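Local coordinates for protein agarase (Pseudoalteromonas fuliginea, PDB 6XJ9) that probably hydrolyses agarose, a galactan of red algal cell walls, as a member of glycoside hydrolase family 50, at residues A[639-645]-A[664-670]; A[136-140]-A[160-164]; A[543-547]-A[567-571]; A[235-239]-A[739-743]. All blocks are in the same frame, centred on the assembly; numbering follows the deposited sequence.

Interaction 1 (A[639-645]-A[664-670])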
loop_
_atom_site.group_PDB
_atom_site.type_symbol
_atom_site.label_atom_id
_atom_site.label_comp_id
_atom_site.label_asym_id
_atom_site.label_seq_id
_atom_site.Cartn_x
_atom_site.Cartn_y
_atom_site.Cartn_z
ATOM N N VAL A 639 -0.615 30.808 18.470
ATOM C CA VAL A 639 -1.279 29.626 17.930
ATOM C C VAL A 639 -1.638 28.745 19.118
ATOM O O VAL A 639 -0.800 28.553 19.998
ATOM C CB VAL A 639 -0.378 28.860 16.933
ATOM C CG1 VAL A 639 -1.092 27.664 16.301
ATOM C CG2 VAL A 639 0.193 29.761 15.842
ATOM N N ILE A 640 -2.873 28.226 19.139
ATOM C CA ILE A 640 -3.289 27.304 20.186
ATOM C C ILE A 640 -2.944 25.884 19.740
ATOM O O ILE A 640 -3.414 25.430 18.698
ATOM C CB ILE A 640 -4.787 27.407 20.547
ATOM C CG1 ILE A 640 -5.317 28.842 20.593
ATOM C CG2 ILE A 640 -5.037 26.710 21.872
ATOM C CD1 ILE A 640 -6.830 28.911 20.747
ATOM N N SER A 641 -2.141 25.185 20.556
ATOM C CA SER A 641 -1.686 23.841 20.229
ATOM C C SER A 641 -2.465 22.794 21.034
ATOM O O SER A 641 -2.793 23.014 22.200
ATOM C CB SER A 641 -0.196 23.719 20.449
ATOM O OG SER A 641 0.144 24.141 21.763
ATOM N N PHE A 642 -2.791 21.675 20.368
ATOM C CA PHE A 642 -3.500 20.534 20.931
ATOM C C PHE A 642 -2.858 19.248 20.413
ATOM O O PHE A 642 -2.389 19.218 19.282
ATOM C CB PHE A 642 -4.954 20.499 20.447
ATOM C CG PHE A 642 -5.772 21.728 20.759
ATOM C CD1 PHE A 642 -5.775 22.812 19.891
ATOM C CD2 PHE A 642 -6.545 21.796 21.916
ATOM C CE1 PHE A 642 -6.548 23.932 20.166
ATOM C CE2 PHE A 642 -7.319 22.915 22.191
ATOM C CZ PHE A 642 -7.306 23.984 21.321
ATOM N N ASN A 643 -2.877 18.177 21.226
ATOM C CA ASN A 643 -2.559 16.848 20.718
ATOM C C ASN A 643 -3.876 16.091 20.523
ATOM O O ASN A 643 -4.779 16.212 21.341
ATOM C CB ASN A 643 -1.584 16.099 21.634
ATOM C CG ASN A 643 -0.257 16.804 21.817
ATOM O OD1 ASN A 643 0.175 17.557 20.946
ATOM N ND2 ASN A 643 0.398 16.568 22.944
ATOM N N ALA A 644 -4.017 15.350 19.415
ATOM C CA ALA A 644 -5.282 14.663 19.171
ATOM C C ALA A 644 -5.044 13.343 18.445
ATOM O O ALA A 644 -4.990 13.299 17.218
ATOM C CB ALA A 644 -6.253 15.557 18.427
ATOM N N TYR A 645 -4.892 12.266 19.228
ATOM C CA TYR A 645 -4.769 10.922 18.689
ATOM C C TYR A 645 -6.167 10.377 18.424
ATOM O O TYR A 645 -6.679 9.602 19.224
ATOM C CB TYR A 645 -4.023 10.006 19.668
ATOM C CG TYR A 645 -2.566 10.348 19.845
ATOM C CD1 TYR A 645 -2.149 11.200 20.854
ATOM C CD2 TYR A 645 -1.599 9.807 19.005
ATOM C CE1 TYR A 645 -0.807 11.525 21.003
ATOM C CE2 TYR A 645 -0.252 10.111 19.159
ATOM C CZ TYR A 645 0.144 10.973 20.164
ATOM O OH TYR A 645 1.474 11.258 20.336
ATOM N N ALA A 664 -4.795 27.262 15.151
ATOM C CA ALA A 664 -4.516 26.129 16.025
ATOM C C ALA A 664 -3.516 25.195 15.347
ATOM O O ALA A 664 -3.397 25.177 14.128
ATOM C CB ALA A 664 -5.802 25.395 16.360
ATOM N N ILE A 665 -2.781 24.414 16.149
ATOM C CA ILE A 665 -1.885 23.438 15.556
ATOM C C ILE A 665 -2.053 22.114 16.296
ATOM O O ILE A 665 -2.321 22.114 17.500
ATOM C CB ILE A 665 -0.427 23.963 15.527
ATOM C CG1 ILE A 665 0.489 23.024 14.727
ATOM C CG2 ILE A 665 0.102 24.207 16.943
ATOM C CD1 ILE A 665 1.902 23.546 14.515
ATOM N N ILE A 666 -1.956 20.997 15.557
ATOM C CA ILE A 666 -1.931 19.677 16.175
ATOM C C ILE A 666 -0.475 19.320 16.482
ATOM O O ILE A 666 0.370 19.289 15.580
ATOM C CB ILE A 666 -2.631 18.599 15.309
ATOM C CG1 ILE A 666 -4.146 18.798 15.232
ATOM C CG2 ILE A 666 -2.310 17.207 15.826
ATOM C CD1 ILE A 666 -4.878 18.528 16.541
ATOM N N GLY A 667 -0.198 19.066 17.764
ATOM C CA GLY A 667 1.149 18.763 18.233
ATOM C C GLY A 667 1.584 17.331 17.943
ATOM O O GLY A 667 2.766 17.086 17.700
ATOM N N GLU A 668 0.625 16.399 18.017
ATOM C CA GLU A 668 0.878 14.973 17.880
ATOM C C GLU A 668 -0.390 14.279 17.391
ATOM O O GLU A 668 -1.494 14.668 17.761
ATOM C CB GLU A 668 1.264 14.296 19.202
ATOM C CG GLU A 668 2.346 14.995 19.997
ATOM C CD GLU A 668 2.562 14.517 21.425
ATOM O OE1 GLU A 668 2.079 13.429 21.784
ATOM O OE2 GLU A 668 3.220 15.239 22.182
ATOM N N PHE A 669 -0.184 13.266 16.545
ATOM C CA PHE A 669 -1.175 12.296 16.114
ATOM C C PHE A 669 -0.406 11.133 15.492
ATOM O O PHE A 669 0.746 11.305 15.096
ATOM C CB PHE A 669 -2.149 12.907 15.096
ATOM C CG PHE A 669 -1.629 13.015 13.684
ATOM C CD1 PHE A 669 -0.791 14.058 13.312
ATOM C CD2 PHE A 669 -1.963 12.070 12.725
ATOM C CE1 PHE A 669 -0.314 14.171 12.016
ATOM C CE2 PHE A 669 -1.469 12.170 11.431
ATOM C CZ PHE A 669 -0.652 13.224 11.067
ATOM N N HIS A 670 -1.023 9.947 15.450
ATOM C CA HIS A 670 -0.368 8.810 14.827
ATOM C C HIS A 670 -1.385 7.727 14.509
ATOM O O HIS A 670 -2.471 7.682 15.075
ATOM C CB HIS A 670 0.778 8.240 15.686
ATOM C CG HIS A 670 0.397 7.024 16.458
ATOM N ND1 HIS A 670 0.668 5.731 15.996
ATOM C CD2 HIS A 670 -0.214 6.889 17.656
ATOM C CE1 HIS A 670 0.225 4.857 16.878
ATOM N NE2 HIS A 670 -0.313 5.550 17.922
#
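Tyr-645 reaches across to Glu-668, its OH donating to OE1 at 2.7 Å from the anti side of the carboxylate. Ring and carboxylate planes stand 74° apart, and the oxygen lies at the ring's edge. With CG opposite the carbonyl carbon (chi1 -68°), the tyrosine lays one face over the Glu-668 to Phe-669 backbone, where Phe-669 CA sits off-centre, 4.2 Å from the ring centroid, in a CH-pi contact. Its CD2 meets CD2 of His-670 rim to rim at 3.5 Å. A phenylalanine in place of Tyr-645 lacks the hydroxyl and would probably leave OE1 without this donor and the carboxylate freer to turn.

Against Glu-668 the Asn-643 amide is stacked, planes 29° apart, with Asn-643 CG 3.7 Å from Glu-668 CD. The outer ends have further partners: Asn-643 ND2 bonds Glu-509 and Asn-508, and Glu-668 OE2 forms a salt bridge with Arg-619.

In the parallel ladder, Ile-665 N bonds Ile-640 O at 2.8 Å and Phe-642 N bonds Ile-665 O at 2.9 Å. Gly-667 N then bonds Phe-642 O at 2.7 Å. Past Gly-667 the register shifts by one, and Ala-644 N reaches Glu-668 O at 3.1 Å. With helix 651-654 between them, the two parallel strands make a beta-alpha-beta unit, consistent with the (beta/alpha)8 barrel of GH50 enzymes, whose active site gathers beyond the C-terminal strand ends.

Interaction 2 (A[136-140]-A[160-164])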
loop_
_atom_site.group_PDB
_atom_site.type_symbol
_atom_site.label_atom_id
_atom_site.label_comp_id
_atom_site.label_asym_id
_atom_site.label_seq_id
_atom_site.Cartn_x
_atom_site.Cartn_y
_atom_site.Cartn_z
ATOM N N ASP A 136 -8.268 -14.383 31.912
ATOM C CA ASP A 136 -7.609 -15.051 33.025
ATOM C C ASP A 136 -6.532 -15.979 32.472
ATOM O O ASP A 136 -6.712 -16.580 31.417
ATOM C CB ASP A 136 -8.607 -15.842 33.880
ATOM C CG ASP A 136 -7.955 -16.667 34.984
ATOM O OD1 ASP A 136 -7.683 -16.105 36.060
ATOM O OD2 ASP A 136 -7.718 -17.867 34.749
ATOM N N GLY A 137 -5.413 -16.071 33.196
ATOM C CA GLY A 137 -4.361 -17.023 32.874
ATOM C C GLY A 137 -3.247 -16.398 32.037
ATOM O O GLY A 137 -3.322 -15.225 31.667
ATOM N N HIS A 138 -2.217 -17.208 31.752
ATOM C CA HIS A 138 -1.104 -16.813 30.899
ATOM C C HIS A 138 -0.386 -15.602 31.499
ATOM O O HIS A 138 -0.047 -15.614 32.681
ATOM C CB HIS A 138 -1.565 -16.684 29.432
ATOM C CG HIS A 138 -1.856 -17.993 28.771
ATOM N ND1 HIS A 138 -1.747 -18.174 27.406
ATOM C CD2 HIS A 138 -2.230 -19.193 29.275
ATOM C CE1 HIS A 138 -2.057 -19.419 27.097
ATOM N NE2 HIS A 138 -2.354 -20.069 28.226
ATOM N N ASP A 139 -0.183 -14.551 30.693
ATOM C CA ASP A 139 0.642 -13.422 31.101
ATOM C C ASP A 139 -0.112 -12.489 32.053
ATOM O O ASP A 139 0.517 -11.714 32.771
ATOM C CB ASP A 139 1.299 -12.715 29.909
ATOM C CG ASP A 139 0.350 -12.231 28.819
ATOM O OD1 ASP A 139 -0.776 -12.780 28.714
ATOM O OD2 ASP A 139 0.756 -11.314 28.061
ATOM N N LEU A 140 -1.452 -12.582 32.065
ATOM C CA LEU A 140 -2.298 -11.773 32.933
ATOM C C LEU A 140 -2.007 -12.079 34.401
ATOM O O LEU A 140 -2.016 -11.172 35.233
ATOM C CB LEU A 140 -3.772 -12.047 32.610
ATOM C CG LEU A 140 -4.438 -11.063 31.649
ATOM C CD1 LEU A 140 -4.030 -11.343 30.205
ATOM C CD2 LEU A 140 -5.953 -11.107 31.800
ATOM N N ASN A 160 2.470 -7.134 25.105
ATOM C CA ASN A 160 3.349 -8.291 25.043
ATOM C C ASN A 160 3.161 -9.038 23.721
ATOM O O ASN A 160 2.134 -8.903 23.064
ATOM C CB ASN A 160 3.009 -9.290 26.160
ATOM C CG ASN A 160 3.740 -9.080 27.469
ATOM O OD1 ASN A 160 4.728 -8.357 27.544
ATOM N ND2 ASN A 160 3.287 -9.762 28.509
ATOM N N PRO A 161 4.112 -9.911 23.309
ATOM C CA PRO A 161 3.838 -10.888 22.251
ATOM C C PRO A 161 2.671 -11.766 22.693
ATOM O O PRO A 161 2.412 -11.899 23.885
ATOM C CB PRO A 161 5.083 -11.795 22.264
ATOM C CG PRO A 161 6.175 -10.928 22.860
ATOM C CD PRO A 161 5.466 -10.054 23.873
ATOM N N ASP A 162 1.981 -12.358 21.720
ATOM C CA ASP A 162 0.974 -13.377 21.966
ATOM C C ASP A 162 1.581 -14.512 22.790
ATOM O O ASP A 162 2.764 -14.818 22.648
ATOM C CB ASP A 162 0.440 -13.930 20.648
ATOM C CG ASP A 162 -0.368 -12.927 19.846
ATOM O OD1 ASP A 162 -0.763 -11.895 20.425
ATOM O OD2 ASP A 162 -0.612 -13.199 18.655
ATOM N N THR A 163 0.752 -15.130 23.642
ATOM C CA THR A 163 1.211 -16.206 24.509
ATOM C C THR A 163 0.954 -17.554 23.845
ATOM O O THR A 163 1.329 -18.583 24.386
ATOM C CB THR A 163 0.601 -16.131 25.915
ATOM O OG1 THR A 163 -0.823 -16.122 25.789
ATOM C CG2 THR A 163 1.072 -14.923 26.695
ATOM N N TRP A 164 0.306 -17.534 22.677
ATOM C CA TRP A 164 0.289 -18.688 21.798
ATOM C C TRP A 164 0.212 -18.205 20.356
ATOM O O TRP A 164 -0.303 -17.119 20.096
ATOM C CB TRP A 164 -0.855 -19.652 22.157
ATOM C CG TRP A 164 -2.224 -19.096 21.914
ATOM C CD1 TRP A 164 -2.919 -19.110 20.739
ATOM C CD2 TRP A 164 -3.070 -18.428 22.871
ATOM N NE1 TRP A 164 -4.138 -18.507 20.904
ATOM C CE2 TRP A 164 -4.260 -18.080 22.198
ATOM C CE3 TRP A 164 -2.941 -18.090 24.222
ATOM C CZ2 TRP A 164 -5.311 -17.421 22.834
ATOM C CZ3 TRP A 164 -3.983 -17.446 24.854
ATOM C CH2 TRP A 164 -5.154 -17.118 24.169
HETATM O O HOH W 1 -0.018 -11.697 25.113
#
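His-138 and Thr-163 bring the two segments closest in backbone terms, their CA atoms 6.8 Å apart, and neither segment forms a regular helix or strand. Residues 137-140 make a type II' beta turn: Leu-140 N bonds Gly-137 O at 3.3 Å and His-138 takes a positive phi of 60°. Gly-137 precedes it with a phi of 96°, a backbone shape in which a CB would crowd the carbonyl oxygen of Asp-136. The turn directs the CB atoms of both His-138 and Asp-139 toward 160-164.

His-138 ND1 and Thr-163 OG1 share a nearly straight hydrogen bond of 2.8 Å, the hydroxyl lying in the ring plane at its edge. The imidazole also comes against Trp-164, CE1 to CE3 3.3 Å, in a nearly perpendicular, oblique pairing. Phe-214 meets the histidine edge-to-face, and Tyr-132 stacks on the tryptophan.

Both segments belong to the long excursion between strands 128-134 and 169-174, which lie side by side in parallel within the carbohydrate-binding-module-like domain, so the contact ties the two ends of that excursion together.

Asp-139 and Asn-160 meet head-on with carboxylate and amide nearly coplanar. Asn-160 ND2 donates at 3.0 Å to the anti lone pair of Asp-139 OD2, the angle at hydrogen being 172°; the other end of the amide, OD1, bonds Ser-155. A water lies between Asp-139 OD2 (3.1 Å) and Pro-161 O (2.7 Å) and can donate to either, though other acceptors compete for its protons. Asp-139 OD1 forms a salt bridge with Lys-134, whose NZ also bonds Thr-163 OG1.

Interaction 3 (A[543-547]-A[567-571])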
loop_
_atom_site.group_PDB
_atom_site.type_symbol
_atom_site.label_atom_id
_atom_site.label_comp_id
_atom_site.label_asym_id
_atom_site.label_seq_id
_atom_site.Cartn_x
_atom_site.Cartn_y
_atom_site.Cartn_z
ATOM N N SER A 543 -9.092 33.676 46.971
ATOM C CA SER A 543 -9.725 34.433 48.044
ATOM C C SER A 543 -10.023 35.860 47.587
ATOM O O SER A 543 -11.107 36.373 47.850
ATOM C CB SER A 543 -8.867 34.414 49.276
ATOM O OG SER A 543 -8.877 33.123 49.874
ATOM N N ARG A 544 -9.056 36.480 46.888
ATOM C CA ARG A 544 -9.159 37.846 46.395
ATOM C C ARG A 544 -10.385 37.991 45.491
ATOM O O ARG A 544 -11.180 38.911 45.681
ATOM C CB ARG A 544 -7.851 38.252 45.707
ATOM C CG ARG A 544 -7.686 39.747 45.474
ATOM C CD ARG A 544 -6.480 40.138 44.642
ATOM N NE ARG A 544 -6.511 39.709 43.242
ATOM C CZ ARG A 544 -7.298 40.204 42.286
ATOM N NH1 ARG A 544 -7.216 39.724 41.056
ATOM N NH2 ARG A 544 -8.176 41.158 42.557
ATOM N N LEU A 545 -10.557 37.038 44.556
ATOM C CA LEU A 545 -11.562 37.107 43.502
ATOM C C LEU A 545 -12.966 36.902 44.058
ATOM O O LEU A 545 -13.921 37.509 43.563
ATOM C CB LEU A 545 -11.261 36.061 42.418
ATOM C CG LEU A 545 -10.035 36.358 41.558
ATOM C CD1 LEU A 545 -9.642 35.152 40.709
ATOM C CD2 LEU A 545 -10.286 37.574 40.682
ATOM N N MET A 546 -13.098 36.005 45.042
ATOM C CA MET A 546 -14.403 35.713 45.617
ATOM C C MET A 546 -14.871 36.863 46.519
ATOM O O MET A 546 -16.061 37.169 46.560
ATOM C CB MET A 546 -14.373 34.388 46.387
ATOM C CG MET A 546 -14.254 33.167 45.471
ATOM S SD MET A 546 -15.649 33.047 44.309
ATOM C CE MET A 546 -14.961 33.804 42.835
ATOM N N LYS A 547 -13.929 37.490 47.238
ATOM C CA LYS A 547 -14.209 38.651 48.077
ATOM C C LYS A 547 -14.570 39.842 47.190
ATOM O O LYS A 547 -15.428 40.648 47.542
ATOM C CB LYS A 547 -12.998 39.025 48.939
ATOM C CG LYS A 547 -12.684 38.085 50.095
ATOM C CD LYS A 547 -11.402 38.450 50.814
ATOM C CE LYS A 547 -11.008 37.430 51.857
ATOM N NZ LYS A 547 -9.581 37.560 52.227
ATOM N N TRP A 567 -14.464 35.189 56.410
ATOM C CA TRP A 567 -13.526 35.160 55.300
ATOM C C TRP A 567 -12.235 34.475 55.738
ATOM O O TRP A 567 -11.636 33.734 54.964
ATOM C CB TRP A 567 -13.293 36.565 54.731
ATOM C CG TRP A 567 -14.353 36.965 53.752
ATOM C CD1 TRP A 567 -15.242 37.994 53.870
ATOM C CD2 TRP A 567 -14.662 36.308 52.510
ATOM N NE1 TRP A 567 -16.072 38.033 52.783
ATOM C CE2 TRP A 567 -15.737 37.014 51.929
ATOM C CE3 TRP A 567 -14.130 35.204 51.827
ATOM C CZ2 TRP A 567 -16.295 36.641 50.705
ATOM C CZ3 TRP A 567 -14.676 34.843 50.616
ATOM C CH2 TRP A 567 -15.745 35.554 50.063
ATOM N N ALA A 568 -11.847 34.697 57.001
ATOM C CA ALA A 568 -10.692 34.038 57.588
ATOM C C ALA A 568 -10.843 32.520 57.524
ATOM O O ALA A 568 -9.849 31.816 57.352
ATOM C CB ALA A 568 -10.480 34.508 59.005
ATOM N N GLU A 569 -12.076 32.021 57.692
ATOM C CA GLU A 569 -12.342 30.599 57.536
ATOM C C GLU A 569 -12.103 30.215 56.075
ATOM O O GLU A 569 -11.392 29.253 55.795
ATOM C CB GLU A 569 -13.758 30.219 57.993
ATOM C CG GLU A 569 -13.945 28.719 58.207
ATOM C CD GLU A 569 -15.356 28.219 58.492
ATOM O OE1 GLU A 569 -16.152 28.974 59.087
ATOM O OE2 GLU A 569 -15.659 27.065 58.119
ATOM N N PHE A 570 -12.683 31.003 55.157
ATOM C CA PHE A 570 -12.606 30.732 53.730
ATOM C C PHE A 570 -11.143 30.641 53.305
ATOM O O PHE A 570 -10.743 29.692 52.627
ATOM C CB PHE A 570 -13.389 31.773 52.928
ATOM C CG PHE A 570 -13.345 31.556 51.436
ATOM C CD1 PHE A 570 -14.395 30.933 50.779
ATOM C CD2 PHE A 570 -12.238 31.947 50.693
ATOM C CE1 PHE A 570 -14.343 30.716 49.408
ATOM C CE2 PHE A 570 -12.189 31.734 49.323
ATOM C CZ PHE A 570 -13.241 31.115 48.684
ATOM N N ASP A 571 -10.360 31.629 53.753
ATOM C CA ASP A 571 -8.952 31.788 53.435
ATOM C C ASP A 571 -8.142 30.611 53.969
ATOM O O ASP A 571 -7.187 30.174 53.323
ATOM C CB ASP A 571 -8.426 33.116 53.984
ATOM C CG ASP A 571 -8.982 34.324 53.248
ATOM O OD1 ASP A 571 -9.744 34.116 52.273
ATOM O OD2 ASP A 571 -8.652 35.462 53.652
#
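Asp-571 is gripped through both carboxylate oxygens by the facing helix. Ser-543 OG donates to OD1 at 2.7 Å, coming from well above the carboxylate plane, 52° out of it. Lys-547 NZ takes OD2, also at 2.7 Å, in a salt bridge that uses the syn lone pair. These two donors lie one helical turn apart, and the Lys-547 N to Ser-543 O backbone bond of 3.1 Å spans that turn. Lys-539 O makes a weak second claim on the serine hydroxyl, whose one proton goes chiefly to Asp-571.

To reach the acid, Lys-547 stays fully extended beyond CG and runs antiparallel to the Trp-567 side chain. Its CG lies over the middle of the indole's six-membered ring, 3.5 Å from the centroid and 9° off the normal, a CH-pi contact. The indole NE1 makes a weak bond to Thr-551 O. Cutting Trp-567 back to an alanine takes away the flat wall beside the lysine chain, and the ammonium group would probably be freer to swing away from Asp-571.

Beside the polar pair, Met-546 CG packs 3.9 Å from Phe-570 CZ. Helix 553-560 closes on Met-546, Trp-567 and Phe-570. The helix segments cross at 144° with axes 11.0 Å apart. The chemistry implies a junction spanned by large aromatic and aliphatic side chains, with a polar clasp at its side in which the lysine and aspartate charges probably offset each other.

Interaction 4 (A[235-239]-A[739-743])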
loop_
_atom_site.group_PDB
_atom_site.type_symbol
_atom_site.label_atom_id
_atom_site.label_comp_id
_atom_site.label_asym_id
_atom_site.label_seq_id
_atom_site.Cartn_x
_atom_site.Cartn_y
_atom_site.Cartn_z
ATOM N N ALA A 235 7.280 -7.114 6.389
ATOM C CA ALA A 235 7.680 -6.282 5.263
ATOM C C ALA A 235 8.705 -5.243 5.720
ATOM O O ALA A 235 8.455 -4.490 6.661
ATOM C CB ALA A 235 6.454 -5.634 4.658
ATOM N N GLY A 236 9.872 -5.223 5.060
ATOM C CA GLY A 236 10.950 -4.308 5.413
ATOM C C GLY A 236 11.919 -4.848 6.472
ATOM O O GLY A 236 12.812 -4.132 6.921
ATOM N N LYS A 237 11.777 -6.118 6.860
ATOM C CA LYS A 237 12.701 -6.702 7.821
ATOM C C LYS A 237 14.084 -6.865 7.181
ATOM O O LYS A 237 14.192 -7.383 6.073
ATOM C CB LYS A 237 12.170 -8.047 8.330
ATOM C CG LYS A 237 13.118 -8.807 9.253
ATOM C CD LYS A 237 12.476 -9.955 10.032
ATOM C CE LYS A 237 13.408 -10.537 11.074
ATOM N NZ LYS A 237 12.767 -11.605 11.888
ATOM N N VAL A 238 15.126 -6.457 7.915
ATOM C CA VAL A 238 16.524 -6.541 7.514
ATOM C C VAL A 238 17.080 -7.892 7.963
ATOM O O VAL A 238 16.854 -8.318 9.101
ATOM C CB VAL A 238 17.331 -5.378 8.133
ATOM C CG1 VAL A 238 18.832 -5.655 8.140
ATOM C CG2 VAL A 238 17.056 -4.056 7.432
ATOM N N HIS A 239 17.828 -8.557 7.070
ATOM C CA HIS A 239 18.392 -9.857 7.402
ATOM C C HIS A 239 19.912 -9.808 7.557
ATOM O O HIS A 239 20.485 -10.653 8.239
ATOM C CB HIS A 239 17.904 -10.944 6.436
ATOM C CG HIS A 239 16.475 -11.301 6.662
ATOM N ND1 HIS A 239 16.064 -12.007 7.776
ATOM C CD2 HIS A 239 15.363 -11.044 5.938
ATOM C CE1 HIS A 239 14.759 -12.185 7.725
ATOM N NE2 HIS A 239 14.306 -11.601 6.607
ATOM N N VAL A 739 13.199 0.717 13.096
ATOM C CA VAL A 739 14.393 0.690 13.924
ATOM C C VAL A 739 15.661 0.504 13.076
ATOM O O VAL A 739 16.760 0.773 13.557
ATOM C CB VAL A 739 14.257 -0.426 14.981
ATOM C CG1 VAL A 739 14.177 -1.810 14.345
ATOM C CG2 VAL A 739 15.357 -0.380 16.020
ATOM N N THR A 740 15.534 -0.015 11.851
ATOM C CA THR A 740 16.689 -0.179 10.969
ATOM C C THR A 740 16.816 0.992 9.981
ATOM O O THR A 740 17.508 0.877 8.963
ATOM C CB THR A 740 16.662 -1.521 10.220
ATOM O OG1 THR A 740 15.422 -1.647 9.524
ATOM C CG2 THR A 740 16.887 -2.722 11.116
ATOM N N ASP A 741 16.157 2.126 10.284
ATOM C CA ASP A 741 16.277 3.352 9.504
ATOM C C ASP A 741 15.718 3.147 8.095
ATOM O O ASP A 741 16.163 3.793 7.142
ATOM C CB ASP A 741 17.700 3.929 9.531
ATOM C CG ASP A 741 17.823 5.341 8.955
ATOM O OD1 ASP A 741 17.228 6.272 9.536
ATOM O OD2 ASP A 741 18.543 5.507 7.937
ATOM N N ARG A 742 14.695 2.286 7.983
ATOM C CA ARG A 742 13.970 2.175 6.732
ATOM C C ARG A 742 12.651 2.936 6.839
ATOM O O ARG A 742 11.760 2.522 7.577
ATOM C CB ARG A 742 13.676 0.714 6.377
ATOM C CG ARG A 742 14.916 -0.117 6.078
ATOM C CD ARG A 742 14.597 -1.558 5.698
ATOM N NE ARG A 742 15.664 -2.111 4.869
ATOM C CZ ARG A 742 15.634 -3.295 4.273
ATOM N NH1 ARG A 742 14.599 -4.095 4.452
ATOM N NH2 ARG A 742 16.655 -3.685 3.522
ATOM N N PRO A 743 12.466 4.023 6.050
ATOM C CA PRO A 743 11.167 4.685 5.961
ATOM C C PRO A 743 10.082 3.694 5.542
ATOM O O PRO A 743 10.297 2.846 4.676
ATOM C CB PRO A 743 11.396 5.747 4.869
ATOM C CG PRO A 743 12.884 6.021 4.949
ATOM C CD PRO A 743 13.487 4.653 5.190
#
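Arg-742 crosses to Gly-236 and Val-238 with a chain that runs straight from CG to NE. Its CB already heads toward 235-239, and CG, placed opposite the carbonyl carbon (chi1 -66°), carries the chain on in that direction. The first close approach is at CD, 3.4 Å from Gly-236 O. NE then lies 3.5 Å from Val-238 CG2, while its polar need is met by a salt bridge with Asp-247 of helix 242-252. CZ is also 3.5 Å from Val-238 CG2, because the methyl group sits over the centre of one guanidinium face. At the tip the two nitrogens part company: NH2 stays beside the same methyl at 3.9 Å, whereas NH1 meets Gly-236 O at 3.0 Å near the guanidinium plane. That last bond is weak, bent to 145° at the hydrogen. One group is therefore met on a face by a methyl and at an edge by a carbonyl.

Gly-236, which offers that carbonyl, has a phi of 89°, at which a CB would press on the preceding carbonyl oxygen. Val-238 CG2 works on a second partner as well, approaching Thr-740 OG1 at 3.6 Å, and Val-238 CB lies 4.0 Å from Thr-740 CG2.

The contact joins two loops distant in sequence, one leading from strand 199-210 to helix 242-252, the other leading into helix 745-763. Leu-244 of helix 242-252 packs on both Val-238 and Thr-740. Between Thr-740 and Arg-742, Asp-741 forms salt bridges with Lys-405 of helix 397-406 and Arg-424 of helix 413-428.

The four contacts do not touch. Interaction 1 lies deepest, its centre about 10 Å from that of the chain, in the presumed barrel whose C-terminal strand ends would border the active site. Interaction 4 closes a loop of 499 residues inside which interactions 1 and 3 are nested; its nearest atoms come within about 14 Å of interaction 1. Interaction 2, in the carbohydrate-binding-module-like domain, precedes the others in sequence, about 13 Å from interaction 4 and 15 Å from interaction 1 by nearest atoms. Interaction 3 is peripheral: its centre lies about 62 Å from that of interaction 4, across the chain centre, and about 38 Å from that of interaction 1.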